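Local atomic coordinates of beta sliding clamp (Bartonella birtlesii LL-WM9, PDB entry 6PTR), a protein that probably tethers DNA polymerases and other proteins to DNA and makes them processive, closing as a head-to-tail dimeric ring around the duplex. Residues Ala45-Gln51 against Glu63-Ile69; Lys53-Leu57 against Asp125-Ser129; Glu216-Leu221 against Leu242-Phe247; Ser93-Leu97 against Ser108-Gly112. All coordinates share one frame; numbering follows the deposited sequence. Where two conformers were deposited one is given.

Contact 1 of 4, residues Ala45-Gln51 against Glu63-Ile69; sequences AENGSVQ and ESFTVNI
Val50 lays its CB over one face of the Phe65 ring, displaced toward the rim, with CB 4.2 Å from the centroid of the Phe65 ring and 21° off its normal. The two side chains run side by side in the same direction from neighbouring strands, and Val50 CG1 rests on the same rim, 3.9 Å from Phe65 CE1. The ring reaches this place because Phe65 CG sits between its own N and carbonyl carbon (chi1 56°). The other branch of Val50 points to the open end of the 49-55/59-69 hairpin: CG2 meets Val67 CG2 at 3.7 Å and also touches Ile69 CD1. Ile69 CD1 in turn packs on Ala45 CB at 3.8 Å, so Val50 lies in an unbroken apolar row from Phe65 to Ala45. Strand 10-14 covers this row through Ile11 and Val13, and helix 15-26 packs on Phe65.

Behind the side chains, Val50 and Phe65 form a hydrogen-bonded antiparallel pair. The bond from Val50 N to Phe65 O is 2.9 Å long and almost straight (172°), and its return partner is Phe65 N to Val50 O. Gly48 O is held twice, by Val67 N, which comes from above the carbonyl plane at 3.0 Å, and by a water that also meets Thr66 OG1. On the opposite face Ser49, Gln51, Ser64 and Thr66 are more polar, with Ser64 OG against Gln51 CG. A type I' turn from Glu46 to Ser49 links strands 40-46 and 49-55, which with 59-69 form an antiparallel meander in a sheet that continues into the central domain, as in the DNA clamp fold.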
loop_
_atom_site.group_PDB
_atom_site.type_symbol
_atom_site.label_atom_id
_atom_site.label_comp_id
_atom_site.label_asym_id
_atom_site.label_seq_id
_atom_site.Cartn_x
_atom_site.Cartn_y
_atom_site.Cartn_z
ATOM N N ALA C 45 -7.159 22.660 -26.793
ATOM C CA ALA C 45 -6.833 22.091 -28.092
ATOM C C ALA C 45 -6.851 23.190 -29.148
ATOM O O ALA C 45 -7.895 23.791 -29.409
ATOM C CB ALA C 45 -7.827 20.991 -28.451
ATOM N N GLU C 46 -5.698 23.461 -29.748
ATOM C CA GLU C 46 -5.625 24.491 -30.778
ATOM C C GLU C 46 -4.369 24.238 -31.591
ATOM O O GLU C 46 -3.371 23.758 -31.053
ATOM C CB GLU C 46 -5.585 25.888 -30.137
ATOM C CG GLU C 46 -6.109 27.004 -30.974
ATOM C CD GLU C 46 -5.952 28.323 -30.258
ATOM O OE1 GLU C 46 -6.170 29.377 -30.888
ATOM O OE2 GLU C 46 -5.597 28.295 -29.059
ATOM N N ASN C 47 -4.439 24.540 -32.895
ATOM C CA ASN C 47 -3.256 24.595 -33.760
ATOM C C ASN C 47 -2.420 23.312 -33.686
ATOM O O ASN C 47 -1.197 23.344 -33.522
ATOM C CB ASN C 47 -2.394 25.807 -33.415
ATOM C CG ASN C 47 -3.142 27.115 -33.568
ATOM O OD1 ASN C 47 -3.946 27.284 -34.485
ATOM N ND2 ASN C 47 -2.892 28.041 -32.653
ATOM N N GLY C 48 -3.092 22.180 -33.843
ATOM C CA GLY C 48 -2.417 20.890 -33.866
ATOM C C GLY C 48 -1.810 20.455 -32.547
ATOM O O GLY C 48 -0.954 19.568 -32.534
ATOM N N SER C 49 -2.229 21.042 -31.430
ATOM C CA SER C 49 -1.621 20.693 -30.151
ATOM C C SER C 49 -2.677 20.685 -29.065
ATOM O O SER C 49 -3.588 21.513 -29.079
ATOM C CB SER C 49 -0.488 21.684 -29.814
ATOM O OG SER C 49 0.031 21.426 -28.514
ATOM N N VAL C 50 -2.564 19.732 -28.137
ATOM C CA VAL C 50 -3.391 19.688 -26.944
ATOM C C VAL C 50 -2.485 19.976 -25.768
ATOM O O VAL C 50 -1.425 19.349 -25.635
ATOM C CB VAL C 50 -4.081 18.327 -26.773
ATOM C CG1 VAL C 50 -4.723 18.220 -25.400
ATOM C CG2 VAL C 50 -5.114 18.136 -27.872
ATOM N N GLN C 51 -2.874 20.943 -24.949
ATOM C CA GLN C 51 -2.147 21.265 -23.729
ATOM C C GLN C 51 -3.008 20.881 -22.543
ATOM O O GLN C 51 -4.203 21.198 -22.517
ATOM C CB GLN C 51 -1.792 22.746 -23.646
ATOM C CG GLN C 51 -0.892 23.041 -22.450
ATOM C CD GLN C 51 -0.680 24.515 -22.221
ATOM O OE1 GLN C 51 0.334 25.069 -22.630
ATOM N NE2 GLN C 51 -1.634 25.156 -21.551
ATOM N N GLU C 63 1.632 20.138 -19.883
ATOM C CA GLU C 63 2.269 19.259 -20.846
ATOM C C GLU C 63 1.468 19.336 -22.125
ATOM O O GLU C 63 0.244 19.454 -22.080
ATOM C CB GLU C 63 2.341 17.805 -20.411
ATOM C CG GLU C 63 3.282 17.045 -21.393
ATOM C CD GLU C 63 3.176 15.583 -21.256
ATOM O OE1 GLU C 63 3.266 14.865 -22.273
ATOM O OE2 GLU C 63 2.978 15.152 -20.113
ATOM N N SER C 64 2.157 19.267 -23.253
ATOM C CA SER C 64 1.497 19.414 -24.535
ATOM C C SER C 64 1.906 18.268 -25.430
ATOM O O SER C 64 3.018 17.749 -25.313
ATOM C CB SER C 64 1.878 20.731 -25.190
ATOM O OG SER C 64 1.792 21.772 -24.231
ATOM N N PHE C 65 1.009 17.890 -26.342
ATOM C CA PHE C 65 1.367 16.910 -27.357
ATOM C C PHE C 65 0.644 17.223 -28.661
ATOM O O PHE C 65 -0.429 17.833 -28.671
ATOM C CB PHE C 65 1.060 15.465 -26.908
ATOM C CG PHE C 65 -0.368 15.215 -26.499
ATOM C CD1 PHE C 65 -0.837 15.606 -25.255
ATOM C CD2 PHE C 65 -1.237 14.551 -27.357
ATOM C CE1 PHE C 65 -2.147 15.357 -24.873
ATOM C CE2 PHE C 65 -2.550 14.284 -26.970
ATOM C CZ PHE C 65 -3.004 14.688 -25.731
ATOM N N THR C 66 1.231 16.728 -29.746
ATOM C CA THR C 66 0.751 16.988 -31.099
ATOM C C THR C 66 -0.434 16.089 -31.423
ATOM O O THR C 66 -0.359 14.872 -31.247
ATOM C CB THR C 66 1.884 16.757 -32.094
ATOM O OG1 THR C 66 2.891 17.772 -31.915
ATOM C CG2 THR C 66 1.354 16.769 -33.524
ATOM N N VAL C 67 -1.537 16.695 -31.867
ATOM C CA VAL C 67 -2.756 15.984 -32.264
ATOM C C VAL C 67 -3.366 16.719 -33.436
ATOM O O VAL C 67 -3.448 17.947 -33.416
ATOM C CB VAL C 67 -3.840 15.934 -31.161
ATOM C CG1 VAL C 67 -4.933 14.944 -31.549
ATOM C CG2 VAL C 67 -3.274 15.609 -29.828
ATOM N N ASN C 68 -3.836 15.982 -34.431
ATOM C CA ASN C 68 -4.743 16.589 -35.401
ATOM C C ASN C 68 -6.050 16.934 -34.686
ATOM O O ASN C 68 -6.694 16.055 -34.105
ATOM C CB ASN C 68 -5.008 15.653 -36.570
ATOM C CG ASN C 68 -6.038 16.221 -37.528
ATOM O OD1 ASN C 68 -7.172 15.746 -37.604
ATOM N ND2 ASN C 68 -5.661 17.260 -38.229
ATOM N N ILE C 69 -6.439 18.205 -34.718
ATOM C CA ILE C 69 -7.594 18.706 -33.972
ATOM C C ILE C 69 -8.776 18.813 -34.921
ATOM O O ILE C 69 -8.698 19.519 -35.935
ATOM C CB ILE C 69 -7.299 20.076 -33.338
ATOM C CG1 ILE C 69 -6.009 20.033 -32.512
ATOM C CG2 ILE C 69 -8.480 20.534 -32.482
ATOM C CD1 ILE C 69 -6.087 19.139 -31.305
HETATM O O HOH W 1 1.818 20.109 -32.914
#

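Contact 2 of 4, residues Lys53-Leu57 against Asp125-Ser129; sequences KATDL and DFPES. With EDO (1,2-ethanediol), chain Q.
Lys53 swings CG away from its own N (chi1 -178°) and bends at chi3 (-76°), which lays its aliphatic chain across Phe126; the ring is carried toward the strand by a similarly anti chi1 (-161°). Lys53 CD comes to 3.7 Å from Phe126 CE2, and CG touches the same ring atom. The far end of the ring, CZ, lies 3.6 Å from Lys53 O, while Ala54 CA meets the ring at its edge. Pro127, next in the chain, covers one face of Phe126 with its CD and turns its CB and CG to the strand. There Thr55 CG2 touches both Phe126 CZ and Pro127 CG, and Leu57 crosses the proline ring at about a right angle, its CD2 3.8 Å from Pro127 CG.

The contact fastens the loop between strands 114-119 and 136-141, which leads from the N-terminal to the central clamp domain, against the end of strand 49-55. Leu38 and Leu42 extend the apolar patch. Thr55 OG1 makes an ST turn, accepting from Leu57 N at 2.9 Å, just where the strand ends; this leaves CG2 as the branch that faces the loop.

No direct hydrogen bond joins the two segments. A water bridges Lys53 NZ and Ser129 N, 2.9 Å from the latter. Lys53 NZ lies 4.7 Å from Glu128 OE2, a separation at which any attraction is probably modest. An ethanediol, probably from the crystallisation liquor, meets Ser129 OG through its O2 at 3.1 Å, and its O1 makes a weak bond to Leu57 O.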
loop_
_atom_site.group_PDB
_atom_site.type_symbol
_atom_site.label_atom_id
_atom_site.label_comp_id
_atom_site.label_asym_id
_atom_site.label_seq_id
_atom_site.Cartn_x
_atom_site.Cartn_y
_atom_site.Cartn_z
ATOM N N LYS C 53 -3.191 21.420 -18.387
ATOM C CA LYS C 53 -2.660 22.315 -17.358
ATOM C C LYS C 53 -3.335 21.980 -16.035
ATOM O O LYS C 53 -4.550 21.776 -16.000
ATOM C CB LYS C 53 -2.920 23.787 -17.728
ATOM C CG LYS C 53 -2.359 24.825 -16.744
ATOM C CD LYS C 53 -2.759 26.284 -17.104
ATOM C CE LYS C 53 -1.980 26.841 -18.264
ATOM N NZ LYS C 53 -2.246 28.311 -18.418
ATOM N N ALA C 54 -2.553 21.911 -14.951
ATOM C CA ALA C 54 -3.122 21.788 -13.613
ATOM C C ALA C 54 -2.371 22.740 -12.696
ATOM O O ALA C 54 -1.222 23.082 -12.965
ATOM C CB ALA C 54 -3.022 20.347 -13.057
ATOM N N THR C 55 -3.018 23.162 -11.604
ATOM C CA THR C 55 -2.379 24.124 -10.710
ATOM C C THR C 55 -2.987 23.967 -9.326
ATOM O O THR C 55 -4.129 23.528 -9.181
ATOM C CB THR C 55 -2.543 25.583 -11.182
ATOM O OG1 THR C 55 -1.798 26.459 -10.320
ATOM C CG2 THR C 55 -4.002 26.010 -11.130
ATOM N N ASP C 56 -2.200 24.289 -8.304
ATOM C CA ASP C 56 -2.764 24.513 -6.982
ATOM C C ASP C 56 -2.604 25.966 -6.533
ATOM O O ASP C 56 -2.727 26.256 -5.339
ATOM C CB ASP C 56 -2.146 23.547 -5.968
ATOM C CG ASP C 56 -0.671 23.816 -5.702
ATOM O OD1 ASP C 56 -0.115 24.819 -6.182
ATOM O OD2 ASP C 56 -0.070 22.994 -4.978
ATOM N N LEU C 57 -2.327 26.868 -7.478
ATOM C CA LEU C 57 -2.074 28.306 -7.314
ATOM C C LEU C 57 -0.642 28.606 -6.879
ATOM O O LEU C 57 -0.171 29.734 -7.071
ATOM C CB LEU C 57 -3.062 28.962 -6.334
ATOM C CG LEU C 57 -4.538 28.868 -6.737
ATOM C CD1 LEU C 57 -5.405 29.578 -5.710
ATOM C CD2 LEU C 57 -4.737 29.436 -8.132
ATOM N N ASP C 125 -12.997 29.969 -16.190
ATOM C CA ASP C 125 -12.905 29.876 -14.739
ATOM C C ASP C 125 -11.513 29.489 -14.271
ATOM O O ASP C 125 -11.181 29.712 -13.103
ATOM C CB ASP C 125 -13.888 28.833 -14.191
ATOM C CG ASP C 125 -15.346 29.226 -14.361
ATOM O OD1 ASP C 125 -15.626 30.400 -14.675
ATOM O OD2 ASP C 125 -16.213 28.335 -14.174
ATOM N N PHE C 126 -10.705 28.896 -15.145
ATOM C CA PHE C 126 -9.436 28.309 -14.733
ATOM C C PHE C 126 -8.389 29.394 -14.505
ATOM O O PHE C 126 -8.365 30.399 -15.225
ATOM C CB PHE C 126 -8.945 27.320 -15.781
ATOM C CG PHE C 126 -7.928 26.352 -15.257
ATOM C CD1 PHE C 126 -8.341 25.254 -14.536
ATOM C CD2 PHE C 126 -6.580 26.561 -15.444
ATOM C CE1 PHE C 126 -7.410 24.348 -14.035
ATOM C CE2 PHE C 126 -5.647 25.651 -14.930
ATOM C CZ PHE C 126 -6.073 24.563 -14.236
ATOM N N PRO C 127 -7.533 29.232 -13.495
ATOM C CA PRO C 127 -6.476 30.225 -13.259
ATOM C C PRO C 127 -5.534 30.306 -14.448
ATOM O O PRO C 127 -5.050 29.293 -14.957
ATOM C CB PRO C 127 -5.753 29.691 -12.012
ATOM C CG PRO C 127 -6.772 28.846 -11.316
ATOM C CD PRO C 127 -7.589 28.216 -12.433
ATOM N N GLU C 128 -5.279 31.521 -14.893
ATOM C CA GLU C 128 -4.247 31.770 -15.881
ATOM C C GLU C 128 -3.404 32.918 -15.368
ATOM O O GLU C 128 -3.945 33.894 -14.843
ATOM C CB GLU C 128 -4.837 32.099 -17.255
ATOM C CG GLU C 128 -3.769 32.371 -18.300
ATOM C CD GLU C 128 -4.274 32.267 -19.724
ATOM O OE1 GLU C 128 -5.503 32.202 -19.934
ATOM O OE2 GLU C 128 -3.423 32.249 -20.639
ATOM N N SER C 129 -2.089 32.779 -15.480
ATOM C CA SER C 129 -1.151 33.809 -15.060
ATOM C C SER C 129 -0.776 34.712 -16.231
ATOM O O SER C 129 -0.937 34.358 -17.400
ATOM C CB SER C 129 0.119 33.176 -14.483
ATOM O OG SER C 129 -0.184 32.255 -13.455
HETATM C C1 EDO Q . 2.567 29.692 -10.232
HETATM O O1 EDO Q . 2.033 30.699 -9.364
HETATM C C2 EDO Q . 1.616 29.507 -11.406
HETATM O O2 EDO Q . 2.030 30.334 -12.501
HETATM O O HOH W 2 -0.973 30.242 -16.334
#

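Contact 3 of 4, residues Glu216-Leu221 against Leu242-Phe247; sequences ELQKLL and LGSVVF
Phe247 turns its ring into the side of the helix, so that three helical residues meet it from different directions. Leu217 CA stands over one face, 4.0 Å above the plane and offset toward the rim, while Leu217 CD1 touches Phe247 CD2 at 3.8 Å. Leu220 approaches in the ring plane instead, bringing CD2 to 3.6 Å from Phe247 CE2 at the edge. Glu216 CB lies 3.8 Å from Phe247 CE1, with Glu216 O near CZ.

Leu220 CD2 is the shared knot of the contact. With CG anti to N (chi1 175°), Leu220 stretches out from the helix and meets Leu242 tip to tip, CD2 lying 3.8 Å from Leu242 CG; the same methyl touches Val245 CG1. Leu221 crosses Leu242 at about a right angle, its CD2 3.7 Å from Leu242 CD1. The polar end of Glu216 leads away from the strand and forms a salt bridge to Lys219 NZ through OE2 (3.0 Å).

A type II' turn joins Leu242 to Val245, both directed toward the helix, and Phe247, two residues on along the strand, points the same way. Leu149 of helix 142-152 packs on Leu217 and Leu221, and Leu145 on Leu221. The axes of helix 216-221 and strand 245-247 run nearly antiparallel (158°), 10.5 Å apart at their closest, the helix-over-sheet layering from which each domain of the clamp ring is built.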
loop_
_atom_site.group_PDB
_atom_site.type_symbol
_atom_site.label_atom_id
_atom_site.label_comp_id
_atom_site.label_asym_id
_atom_site.label_seq_id
_atom_site.Cartn_x
_atom_site.Cartn_y
_atom_site.Cartn_z
ATOM N N GLU C 216 7.452 17.186 -7.331
ATOM C CA GLU C 216 6.876 16.917 -8.646
ATOM C C GLU C 216 7.948 16.879 -9.722
ATOM O O GLU C 216 7.879 16.058 -10.655
ATOM C CB GLU C 216 5.814 17.965 -8.975
ATOM C CG GLU C 216 4.615 17.877 -8.055
ATOM C CD GLU C 216 4.004 16.484 -8.037
ATOM O OE1 GLU C 216 3.716 15.930 -9.125
ATOM O OE2 GLU C 216 3.844 15.933 -6.934
ATOM N N LEU C 217 8.928 17.785 -9.638
ATOM C CA LEU C 217 10.042 17.744 -10.570
ATOM C C LEU C 217 10.756 16.406 -10.477
ATOM O O LEU C 217 11.063 15.780 -11.499
ATOM C CB LEU C 217 10.986 18.921 -10.279
ATOM C CG LEU C 217 12.117 19.296 -11.226
ATOM C CD1 LEU C 217 11.589 19.487 -12.626
ATOM C CD2 LEU C 217 12.778 20.584 -10.707
ATOM N N GLN C 218 10.958 15.916 -9.251
ATOM C CA GLN C 218 11.646 14.649 -9.055
ATOM C C GLN C 218 10.864 13.490 -9.642
ATOM O O GLN C 218 11.456 12.564 -10.208
ATOM C CB GLN C 218 11.908 14.428 -7.565
ATOM C CG GLN C 218 13.106 15.207 -7.101
ATOM C CD GLN C 218 14.403 14.487 -7.446
ATOM O OE1 GLN C 218 14.812 14.451 -8.609
ATOM N NE2 GLN C 218 15.037 13.887 -6.436
ATOM N N LYS C 219 9.532 13.520 -9.546
ATOM C CA LYS C 219 8.755 12.433 -10.141
ATOM C C LYS C 219 8.933 12.393 -11.658
ATOM O O LYS C 219 9.023 11.314 -12.254
ATOM C CB LYS C 219 7.274 12.573 -9.794
ATOM C CG LYS C 219 6.938 12.293 -8.333
ATOM C CD LYS C 219 5.506 12.717 -8.039
ATOM C CE LYS C 219 5.141 12.545 -6.574
ATOM N NZ LYS C 219 3.753 13.033 -6.317
ATOM N N LEU C 220 8.977 13.560 -12.302
ATOM C CA LEU C 220 9.226 13.569 -13.738
ATOM C C LEU C 220 10.646 13.116 -14.048
ATOM O O LEU C 220 10.861 12.281 -14.934
ATOM C CB LEU C 220 8.968 14.967 -14.300
ATOM C CG LEU C 220 9.331 15.083 -15.783
ATOM C CD1 LEU C 220 8.427 14.176 -16.653
ATOM C CD2 LEU C 220 9.256 16.522 -16.249
ATOM N N LEU C 221 11.628 13.649 -13.312
ATOM C CA LEU C 221 13.023 13.306 -13.559
ATOM C C LEU C 221 13.310 11.826 -13.314
ATOM O O LEU C 221 14.215 11.267 -13.943
ATOM C CB LEU C 221 13.927 14.184 -12.696
ATOM C CG LEU C 221 13.942 15.646 -13.157
ATOM C CD1 LEU C 221 14.699 16.512 -12.176
ATOM C CD2 LEU C 221 14.582 15.741 -14.525
ATOM N N LEU C 242 11.252 21.291 -19.633
ATOM C CA LEU C 242 12.015 20.149 -20.111
ATOM C C LEU C 242 11.067 19.270 -20.904
ATOM O O LEU C 242 9.923 19.067 -20.493
ATOM C CB LEU C 242 12.667 19.374 -18.954
ATOM C CG LEU C 242 11.851 18.759 -17.819
ATOM C CD1 LEU C 242 12.746 17.793 -17.051
ATOM C CD2 LEU C 242 11.281 19.809 -16.854
ATOM N N GLY C 243 11.535 18.774 -22.046
ATOM C CA GLY C 243 10.652 18.017 -22.918
ATOM C C GLY C 243 9.457 18.857 -23.325
ATOM O O GLY C 243 9.584 20.014 -23.741
ATOM N N SER C 244 8.266 18.278 -23.196
ATOM C CA SER C 244 7.026 18.995 -23.453
ATOM C C SER C 244 6.355 19.462 -22.164
ATOM O O SER C 244 5.172 19.825 -22.184
ATOM C CB SER C 244 6.072 18.107 -24.240
ATOM O OG SER C 244 5.900 16.909 -23.504
ATOM N N VAL C 245 7.089 19.481 -21.058
ATOM C CA VAL C 245 6.540 19.788 -19.744
ATOM C C VAL C 245 7.122 21.106 -19.268
ATOM O O VAL C 245 8.318 21.372 -19.452
ATOM C CB VAL C 245 6.843 18.650 -18.738
ATOM C CG1 VAL C 245 6.302 18.985 -17.350
ATOM C CG2 VAL C 245 6.271 17.347 -19.252
ATOM N N VAL C 246 6.279 21.937 -18.662
ATOM C CA VAL C 246 6.750 23.151 -18.004
ATOM C C VAL C 246 6.199 23.179 -16.585
ATOM O O VAL C 246 4.985 23.066 -16.397
ATOM C CB VAL C 246 6.329 24.420 -18.770
ATOM C CG1 VAL C 246 6.825 25.663 -18.018
ATOM C CG2 VAL C 246 6.847 24.422 -20.213
ATOM N N PHE C 247 7.090 23.327 -15.591
ATOM C CA PHE C 247 6.751 23.540 -14.177
ATOM C C PHE C 247 7.008 24.994 -13.812
ATOM O O PHE C 247 8.135 25.464 -13.972
ATOM C CB PHE C 247 7.635 22.724 -13.229
ATOM C CG PHE C 247 7.423 21.250 -13.269
ATOM C CD1 PHE C 247 6.473 20.659 -12.463
ATOM C CD2 PHE C 247 8.228 20.445 -14.060
ATOM C CE1 PHE C 247 6.283 19.284 -12.476
ATOM C CE2 PHE C 247 8.051 19.065 -14.073
ATOM C CZ PHE C 247 7.077 18.484 -13.284
#

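Contact 4 of 4, residues Ser93-Leu97 against Ser108-Gly112; sequences SEIVL and SIVSG
Val96 O takes a hydrogen bond from Val110 N and another from a water, both at 2.9 Å, and the same water also meets Ser108 OG, closing a bridge beside the strand pair. Ile109 CA adds a CA-H...O contact to this oxygen. In return Val96 N gives a nearly straight bond (171°) to Val110 O, also 2.9 Å long and in the carbonyl plane. The two valines thus form a hydrogen-bonded antiparallel pair, their CB atoms 4.4 Å apart on the partly exposed face.

The other face is buried and mostly apolar. Ile109 lies alongside both Ile95 and Leu97, all three pointing the same way. Its CG2, anti to N because CG1 takes chi1 -55°, touches Ile95 CG2 at 3.6 Å, while its CG1 meets Leu97 CD2 at 3.7 Å. Leu97 also reaches Phe18 of helix 15-26, and Ile109 packs on Leu118 of strand 114-119.

Toward the start of strand 94-99, a second water accepts from Gly112 N at 3.0 Å and makes a weak bond to Glu94 O. Ser111 OG lies near that carbonyl, whereas Ser93 OG is hydrogen-bonded to Pro90 O. Strand 10-14 flanks this pair beyond strand 94-99 and strand 114-119 flanks it beyond 106-111, so the contact is the central hairpin of a four-stranded antiparallel sheet in the N-terminal clamp domain.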
loop_
_atom_site.group_PDB
_atom_site.type_symbol
_atom_site.label_atom_id
_atom_site.label_comp_id
_atom_site.label_asym_id
_atom_site.label_seq_id
_atom_site.Cartn_x
_atom_site.Cartn_y
_atom_site.Cartn_z
ATOM N N SER C 93 -6.137 1.859 -27.911
ATOM C CA SER C 93 -7.418 2.382 -28.354
ATOM C C SER C 93 -7.311 3.888 -28.590
ATOM O O SER C 93 -6.302 4.522 -28.266
ATOM C CB SER C 93 -8.494 2.090 -27.316
ATOM O OG SER C 93 -8.162 2.709 -26.084
ATOM N N GLU C 94 -8.371 4.458 -29.167
ATOM C CA GLU C 94 -8.500 5.899 -29.341
ATOM C C GLU C 94 -9.634 6.421 -28.473
ATOM O O GLU C 94 -10.569 5.697 -28.132
ATOM C CB GLU C 94 -8.769 6.274 -30.803
ATOM C CG GLU C 94 -7.571 6.093 -31.704
ATOM C CD GLU C 94 -7.826 6.574 -33.117
ATOM O OE1 GLU C 94 -8.968 6.413 -33.612
ATOM O OE2 GLU C 94 -6.878 7.116 -33.729
ATOM N N ILE C 95 -9.545 7.696 -28.124
ATOM C CA ILE C 95 -10.531 8.347 -27.270
ATOM C C ILE C 95 -10.972 9.617 -27.966
ATOM O O ILE C 95 -10.128 10.423 -28.359
ATOM C CB ILE C 95 -9.953 8.705 -25.892
ATOM C CG1 ILE C 95 -9.354 7.481 -25.216
ATOM C CG2 ILE C 95 -11.035 9.298 -25.019
ATOM C CD1 ILE C 95 -8.570 7.864 -23.975
ATOM N N VAL C 96 -12.281 9.815 -28.080
ATOM C CA VAL C 96 -12.832 11.060 -28.604
ATOM C C VAL C 96 -13.334 11.900 -27.438
ATOM O O VAL C 96 -14.203 11.461 -26.675
ATOM C CB VAL C 96 -13.956 10.798 -29.614
ATOM C CG1 VAL C 96 -14.523 12.130 -30.115
ATOM C CG2 VAL C 96 -13.450 9.959 -30.792
ATOM N N LEU C 97 -12.780 13.102 -27.288
ATOM C CA LEU C 97 -13.170 14.043 -26.248
ATOM C C LEU C 97 -13.893 15.203 -26.920
ATOM O O LEU C 97 -13.353 15.817 -27.847
ATOM C CB LEU C 97 -11.935 14.528 -25.478
ATOM C CG LEU C 97 -11.051 13.378 -24.971
ATOM C CD1 LEU C 97 -9.672 13.864 -24.524
ATOM C CD2 LEU C 97 -11.729 12.662 -23.850
ATOM N N SER C 108 -17.982 14.951 -23.366
ATOM C CA SER C 108 -18.179 13.557 -23.727
ATOM C C SER C 108 -16.833 12.875 -23.911
ATOM O O SER C 108 -15.895 13.450 -24.478
ATOM C CB SER C 108 -19.010 13.472 -25.012
ATOM O OG SER C 108 -18.964 12.185 -25.590
ATOM N N ILE C 109 -16.738 11.639 -23.422
ATOM C CA ILE C 109 -15.577 10.792 -23.635
ATOM C C ILE C 109 -16.089 9.515 -24.264
ATOM O O ILE C 109 -16.909 8.820 -23.655
ATOM C CB ILE C 109 -14.839 10.482 -22.331
ATOM C CG1 ILE C 109 -14.444 11.756 -21.579
ATOM C CG2 ILE C 109 -13.631 9.620 -22.618
ATOM C CD1 ILE C 109 -14.001 11.467 -20.182
ATOM N N VAL C 110 -15.633 9.204 -25.478
ATOM C CA VAL C 110 -16.073 7.994 -26.163
ATOM C C VAL C 110 -14.860 7.134 -26.486
ATOM O O VAL C 110 -13.893 7.606 -27.095
ATOM C CB VAL C 110 -16.866 8.315 -27.445
ATOM C CG1 VAL C 110 -17.167 7.044 -28.205
ATOM C CG2 VAL C 110 -18.167 9.035 -27.089
ATOM N N SER C 111 -14.915 5.868 -26.095
ATOM C CA SER C 111 -13.873 4.912 -26.443
ATOM C C SER C 111 -14.583 3.602 -26.749
ATOM O O SER C 111 -15.100 2.952 -25.835
ATOM C CB SER C 111 -12.863 4.748 -25.307
ATOM O OG SER C 111 -12.095 3.566 -25.480
ATOM N N GLY C 112 -14.642 3.246 -28.027
ATOM C CA GLY C 112 -15.377 2.047 -28.406
ATOM C C GLY C 112 -16.844 2.286 -28.145
ATOM O O GLY C 112 -17.401 3.329 -28.509
HETATM O O HOH W 3 -13.248 5.046 -30.020
HETATM O O HOH W 4 -16.875 12.335 -27.470
#

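Contact 3 is fully buried, and its segments meet through hydrocarbon and ring packing of helix on strand; contacts 1, 2 and 4 are partly buried. Contacts 1 and 4 are both antiparallel hairpins combining backbone bonds with one mostly apolar face, but they lie in different sheets, contact 4's within the N-terminal domain and contact 1's shared with the central domain, their centres about 16 Å apart. Contacts 1 and 2 share strand 49-55, the latter adding a loop joined to it by packing and water. Contact 1 touches contact 3 where Glu63 packs on Ser244 and Val245 and Ser64 N probably bonds to Ser244 O: strands 59-69 and 245-250 are neighbours in that shared sheet.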